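Local atomic coordinates of AT-less polyketide synthase (Streptomyces platensis subsp. rosaceus, PDB entry 4TKT), a protein that probably catalyses decarboxylative Claisen condensation as a ketosynthase domain of the polyketide synthase that builds isomigrastatin. Residues Met14-Trp28 with Ile368-Thr382. Residues are numbered along the deposited sequence; the frame is centred on the assembly and turned at random.
Sequences MAGRYPGAPDLDTFW and IAGLAKLLLQMRHGT
Trp28 and His380 form a face-to-face stack, the five-membered ring of Trp28 and the imidazole having centroids 3.8 Å apart and planes at 17°. With CG anti to the backbone N (chi1 174°), the indole of Trp28 reaches along helix 366-380 to its last turn. His380 ND1 also donates to Leu376 O at 3.2 Å, a bent bond that steadies the imidazole. The six-membered ring runs on over the helix, with Trp28 CE3 3.7 Å from Leu376 CB, and Thr382 O lies at the indole edge. Replacing Trp28 by alanine is likely to leave the His380 ring without its stacking partner and to uncover Leu376 CB.

Ala369 CB makes a CH-pi contact over one face of the Tyr18 ring, 3.9 Å from its centroid.

The other side chains meet mainly through apolar groups. Phe27 is a knob in a hole formed by Ala369, Ala372, Lys373 and Leu376. Met14, a selenomethionine with an extended side chain, brings CE to 3.7 Å from Ala372 CB and SE to 3.7 Å from Leu375 CD1. Leu24 CD2 meets Ala372 CB from another side.

A Schellman motif with Gly381 ends the helix. The whole is helix-on-sheet and helix-on-helix packing within the thiolase-type fold of ketosynthases.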
loop_
_atom_site.group_PDB
_atom_site.type_symbol
_atom_site.label_atom_id
_atom_site.label_comp_id
_atom_site.label_asym_id
_atom_site.label_seq_id
_atom_site.Cartn_x
_atom_site.Cartn_y
_atom_site.Cartn_z
HETATM N N MSE A 14 -5.367 -3.113 -2.764
HETATM C CA MSE A 14 -4.131 -2.664 -2.139
HETATM C C MSE A 14 -3.158 -2.054 -3.134
HETATM O O MSE A 14 -3.053 -2.501 -4.275
HETATM C CB MSE A 14 -3.458 -3.825 -1.409
HETATM C CG MSE A 14 -2.349 -3.392 -0.468
HETATM SE SE MSE A 14 -1.681 -4.843 0.653
HETATM C CE MSE A 14 -0.896 -3.752 2.069
ATOM N N ALA A 15 -2.447 -1.026 -2.688
ATOM C CA ALA A 15 -1.374 -0.437 -3.473
ATOM C C ALA A 15 -0.169 -0.192 -2.582
ATOM O O ALA A 15 -0.314 0.078 -1.388
ATOM C CB ALA A 15 -1.828 0.848 -4.122
ATOM N N GLY A 16 1.020 -0.292 -3.163
ATOM C CA GLY A 16 2.244 -0.132 -2.403
ATOM C C GLY A 16 3.400 0.359 -3.247
ATOM O O GLY A 16 3.599 -0.095 -4.372
ATOM N N ARG A 17 4.160 1.297 -2.695
ATOM C CA ARG A 17 5.340 1.833 -3.358
ATOM C C ARG A 17 6.486 1.888 -2.356
ATOM O O ARG A 17 6.533 2.765 -1.494
ATOM C CB ARG A 17 5.051 3.214 -3.942
ATOM C CG ARG A 17 6.188 3.810 -4.748
ATOM C CD ARG A 17 5.763 5.127 -5.374
ATOM N NE ARG A 17 6.877 5.825 -6.005
ATOM C CZ ARG A 17 6.766 7.000 -6.616
ATOM N NH1 ARG A 17 5.588 7.605 -6.680
ATOM N NH2 ARG A 17 7.832 7.569 -7.164
ATOM N N TYR A 18 7.408 0.940 -2.482
ATOM C CA TYR A 18 8.418 0.696 -1.461
ATOM C C TYR A 18 9.815 0.715 -2.083
ATOM O O TYR A 18 9.938 0.644 -3.305
ATOM C CB TYR A 18 8.110 -0.637 -0.767
ATOM C CG TYR A 18 6.741 -0.627 -0.121
ATOM C CD1 TYR A 18 6.340 0.449 0.661
ATOM C CD2 TYR A 18 5.837 -1.662 -0.323
ATOM C CE1 TYR A 18 5.091 0.488 1.243
ATOM C CE2 TYR A 18 4.577 -1.632 0.257
ATOM C CZ TYR A 18 4.213 -0.552 1.041
ATOM O OH TYR A 18 2.968 -0.494 1.629
ATOM N N PRO A 19 10.869 0.843 -1.253
ATOM C CA PRO A 19 12.234 0.915 -1.787
ATOM C C PRO A 19 12.578 -0.251 -2.705
ATOM O O PRO A 19 12.482 -1.410 -2.300
ATOM C CB PRO A 19 13.103 0.883 -0.526
ATOM C CG PRO A 19 12.242 1.475 0.523
ATOM C CD PRO A 19 10.858 0.982 0.214
ATOM N N GLY A 20 12.967 0.063 -3.936
ATOM C CA GLY A 20 13.300 -0.951 -4.920
ATOM C C GLY A 20 12.074 -1.649 -5.478
ATOM O O GLY A 20 12.193 -2.646 -6.189
ATOM N N ALA A 21 10.894 -1.120 -5.166
ATOM C CA ALA A 21 9.646 -1.750 -5.572
ATOM C C ALA A 21 8.552 -0.726 -5.863
ATOM O O ALA A 21 7.804 -0.336 -4.966
ATOM C CB ALA A 21 9.183 -2.716 -4.507
ATOM N N PRO A 22 8.451 -0.299 -7.130
ATOM C CA PRO A 22 7.453 0.675 -7.586
ATOM C C PRO A 22 6.020 0.176 -7.415
ATOM O O PRO A 22 5.092 0.983 -7.367
ATOM C CB PRO A 22 7.788 0.855 -9.072
ATOM C CG PRO A 22 9.201 0.397 -9.209
ATOM C CD PRO A 22 9.354 -0.710 -8.216
ATOM N N ASP A 23 5.846 -1.140 -7.339
ATOM C CA ASP A 23 4.529 -1.723 -7.102
ATOM C C ASP A 23 4.644 -3.011 -6.301
ATOM O O ASP A 23 5.748 -3.491 -6.039
ATOM C CB ASP A 23 3.795 -1.978 -8.423
ATOM C CG ASP A 23 4.628 -2.768 -9.419
ATOM O OD1 ASP A 23 5.329 -3.717 -9.010
ATOM O OD2 ASP A 23 4.574 -2.439 -10.623
ATOM N N LEU A 24 3.499 -3.574 -5.931
ATOM C CA LEU A 24 3.464 -4.736 -5.049
ATOM C C LEU A 24 4.022 -5.993 -5.711
ATOM O O LEU A 24 4.636 -6.826 -5.043
ATOM C CB LEU A 24 2.033 -4.983 -4.564
ATOM C CG LEU A 24 1.526 -3.953 -3.550
ATOM C CD1 LEU A 24 0.009 -3.971 -3.438
ATOM C CD2 LEU A 24 2.166 -4.199 -2.191
ATOM N N ASP A 25 3.812 -6.128 -7.018
ATOM C CA ASP A 25 4.334 -7.275 -7.756
ATOM C C ASP A 25 5.856 -7.321 -7.676
ATOM O O ASP A 25 6.443 -8.382 -7.462
ATOM C CB ASP A 25 3.891 -7.238 -9.222
ATOM C CG ASP A 25 2.403 -7.485 -9.395
ATOM O OD1 ASP A 25 1.774 -8.053 -8.476
ATOM O OD2 ASP A 25 1.863 -7.115 -10.457
ATOM N N THR A 26 6.488 -6.166 -7.855
ATOM C CA THR A 26 7.938 -6.067 -7.744
ATOM C C THR A 26 8.369 -6.315 -6.307
ATOM O O THR A 26 9.397 -6.946 -6.053
ATOM C CB THR A 26 8.447 -4.692 -8.195
ATOM O OG1 THR A 26 7.992 -4.429 -9.526
ATOM C CG2 THR A 26 9.965 -4.651 -8.166
ATOM N N PHE A 27 7.565 -5.819 -5.371
ATOM C CA PHE A 27 7.852 -5.961 -3.951
ATOM C C PHE A 27 7.926 -7.431 -3.564
ATOM O O PHE A 27 8.791 -7.833 -2.789
ATOM C CB PHE A 27 6.795 -5.229 -3.122
ATOM C CG PHE A 27 7.095 -5.185 -1.650
ATOM C CD1 PHE A 27 8.338 -4.784 -1.194
ATOM C CD2 PHE A 27 6.124 -5.525 -0.722
ATOM C CE1 PHE A 27 8.614 -4.736 0.158
ATOM C CE2 PHE A 27 6.393 -5.476 0.632
ATOM C CZ PHE A 27 7.639 -5.083 1.072
ATOM N N TRP A 28 7.028 -8.235 -4.124
ATOM C CA TRP A 28 7.040 -9.669 -3.874
ATOM C C TRP A 28 8.286 -10.322 -4.459
ATOM O O TRP A 28 8.874 -11.213 -3.847
ATOM C CB TRP A 28 5.792 -10.339 -4.447
ATOM C CG TRP A 28 5.845 -11.832 -4.345
ATOM C CD1 TRP A 28 5.910 -12.723 -5.376
ATOM C CD2 TRP A 28 5.866 -12.609 -3.141
ATOM N NE1 TRP A 28 5.958 -14.007 -4.889
ATOM C CE2 TRP A 28 5.932 -13.964 -3.519
ATOM C CE3 TRP A 28 5.827 -12.289 -1.780
ATOM C CZ2 TRP A 28 5.962 -15.000 -2.586
ATOM C CZ3 TRP A 28 5.856 -13.319 -0.855
ATOM C CH2 TRP A 28 5.924 -14.658 -1.262
ATOM N N ILE A 368 2.169 -0.551 6.971
ATOM C CA ILE A 368 1.456 -0.861 5.735
ATOM C C ILE A 368 2.354 -1.680 4.801
ATOM O O ILE A 368 1.875 -2.538 4.061
ATOM C CB ILE A 368 0.940 0.428 5.034
ATOM C CG1 ILE A 368 -0.068 0.080 3.940
ATOM C CG2 ILE A 368 2.083 1.280 4.491
ATOM C CD1 ILE A 368 -1.331 -0.548 4.463
ATOM N N ALA A 369 3.660 -1.439 4.862
ATOM C CA ALA A 369 4.614 -2.261 4.132
ATOM C C ALA A 369 4.671 -3.652 4.749
ATOM O O ALA A 369 4.815 -4.651 4.044
ATOM C CB ALA A 369 5.988 -1.620 4.138
ATOM N N GLY A 370 4.553 -3.702 6.072
ATOM C CA GLY A 370 4.534 -4.955 6.799
ATOM C C GLY A 370 3.286 -5.756 6.484
ATOM O O GLY A 370 3.343 -6.976 6.337
ATOM N N LEU A 371 2.155 -5.068 6.379
ATOM C CA LEU A 371 0.901 -5.713 6.015
ATOM C C LEU A 371 0.993 -6.297 4.613
ATOM O O LEU A 371 0.478 -7.381 4.347
ATOM C CB LEU A 371 -0.261 -4.725 6.099
ATOM C CG LEU A 371 -1.618 -5.279 5.671
ATOM C CD1 LEU A 371 -1.980 -6.493 6.508
ATOM C CD2 LEU A 371 -2.692 -4.213 5.779
ATOM N N ALA A 372 1.660 -5.569 3.723
ATOM C CA ALA A 372 1.854 -6.019 2.351
ATOM C C ALA A 372 2.629 -7.330 2.305
ATOM O O ALA A 372 2.220 -8.276 1.634
ATOM C CB ALA A 372 2.572 -4.952 1.544
ATOM N N LYS A 373 3.744 -7.382 3.028
ATOM C CA LYS A 373 4.568 -8.584 3.078
ATOM C C LYS A 373 3.774 -9.776 3.597
ATOM O O LYS A 373 3.894 -10.886 3.081
ATOM C CB LYS A 373 5.800 -8.361 3.957
ATOM C CG LYS A 373 6.647 -9.612 4.142
ATOM C CD LYS A 373 7.825 -9.360 5.063
ATOM C CE LYS A 373 8.473 -10.668 5.493
ATOM N NZ LYS A 373 9.540 -10.463 6.511
ATOM N N LEU A 374 2.957 -9.535 4.617
ATOM C CA LEU A 374 2.176 -10.598 5.233
ATOM C C LEU A 374 1.105 -11.119 4.280
ATOM O O LEU A 374 0.962 -12.327 4.109
ATOM C CB LEU A 374 1.539 -10.107 6.535
ATOM C CG LEU A 374 0.824 -11.154 7.392
ATOM C CD1 LEU A 374 1.656 -12.421 7.516
ATOM C CD2 LEU A 374 0.532 -10.581 8.768
ATOM N N LEU A 375 0.365 -10.208 3.657
ATOM C CA LEU A 375 -0.687 -10.590 2.720
ATOM C C LEU A 375 -0.122 -11.289 1.485
ATOM O O LEU A 375 -0.723 -12.231 0.967
ATOM C CB LEU A 375 -1.499 -9.364 2.298
ATOM C CG LEU A 375 -2.379 -8.716 3.369
ATOM C CD1 LEU A 375 -3.028 -7.455 2.828
ATOM C CD2 LEU A 375 -3.437 -9.688 3.854
ATOM N N LEU A 376 1.033 -10.822 1.019
ATOM C CA LEU A 376 1.680 -11.413 -0.148
ATOM C C LEU A 376 2.181 -12.823 0.145
ATOM O O LEU A 376 2.140 -13.694 -0.723
ATOM C CB LEU A 376 2.837 -10.535 -0.625
ATOM C CG LEU A 376 2.452 -9.295 -1.430
ATOM C CD1 LEU A 376 3.661 -8.399 -1.652
ATOM C CD2 LEU A 376 1.833 -9.703 -2.756
ATOM N N GLN A 377 2.657 -13.043 1.367
ATOM C CA GLN A 377 3.108 -14.369 1.771
ATOM C C GLN A 377 1.953 -15.357 1.757
ATOM O O GLN A 377 2.117 -16.509 1.360
ATOM C CB GLN A 377 3.748 -14.327 3.160
ATOM C CG GLN A 377 5.182 -13.830 3.169
ATOM C CD GLN A 377 5.760 -13.766 4.566
ATOM O OE1 GLN A 377 6.891 -14.187 4.803
ATOM N NE2 GLN A 377 4.984 -13.233 5.503
HETATM N N MSE A 378 0.781 -14.900 2.185
HETATM C CA MSE A 378 -0.403 -15.749 2.201
HETATM C C MSE A 378 -0.941 -15.977 0.792
HETATM O O MSE A 378 -1.416 -17.066 0.471
HETATM C CB MSE A 378 -1.492 -15.139 3.084
HETATM C CG MSE A 378 -1.036 -14.811 4.493
HETATM SE SE MSE A 378 -2.513 -14.390 5.696
HETATM C CE MSE A 378 -3.530 -13.222 4.514
ATOM N N ARG A 379 -0.864 -14.946 -0.044
ATOM C CA ARG A 379 -1.366 -15.026 -1.412
ATOM C C ARG A 379 -0.618 -16.084 -2.217
ATOM O O ARG A 379 -1.221 -16.822 -2.995
ATOM C CB ARG A 379 -1.258 -13.664 -2.106
ATOM C CG ARG A 379 -1.618 -13.683 -3.590
ATOM C CD ARG A 379 -1.495 -12.296 -4.209
ATOM N NE ARG A 379 -1.678 -12.309 -5.659
ATOM C CZ ARG A 379 -2.852 -12.169 -6.268
ATOM N NH1 ARG A 379 -3.958 -12.012 -5.554
ATOM N NH2 ARG A 379 -2.922 -12.188 -7.593
ATOM N N HIS A 380 0.693 -16.158 -2.017
ATOM C CA HIS A 380 1.519 -17.097 -2.765
ATOM C C HIS A 380 1.862 -18.336 -1.944
ATOM O O HIS A 380 2.550 -19.233 -2.430
ATOM C CB HIS A 380 2.802 -16.416 -3.241
ATOM C CG HIS A 380 2.569 -15.303 -4.215
ATOM N ND1 HIS A 380 2.706 -13.974 -3.875
ATOM C CD2 HIS A 380 2.201 -15.321 -5.518
ATOM C CE1 HIS A 380 2.435 -13.222 -4.926
ATOM N NE2 HIS A 380 2.126 -14.015 -5.936
ATOM N N GLY A 381 1.374 -18.382 -0.707
ATOM C CA GLY A 381 1.626 -19.508 0.176
ATOM C C GLY A 381 3.107 -19.770 0.364
ATOM O O GLY A 381 3.558 -20.915 0.323
ATOM N N THR A 382 3.866 -18.699 0.565
ATOM C CA THR A 382 5.316 -18.794 0.659
ATOM C C THR A 382 5.872 -17.866 1.730
ATOM O O THR A 382 5.540 -16.683 1.771
ATOM C CB THR A 382 5.984 -18.454 -0.688
ATOM O OG1 THR A 382 5.488 -19.328 -1.708
ATOM C CG2 THR A 382 7.495 -18.600 -0.591
#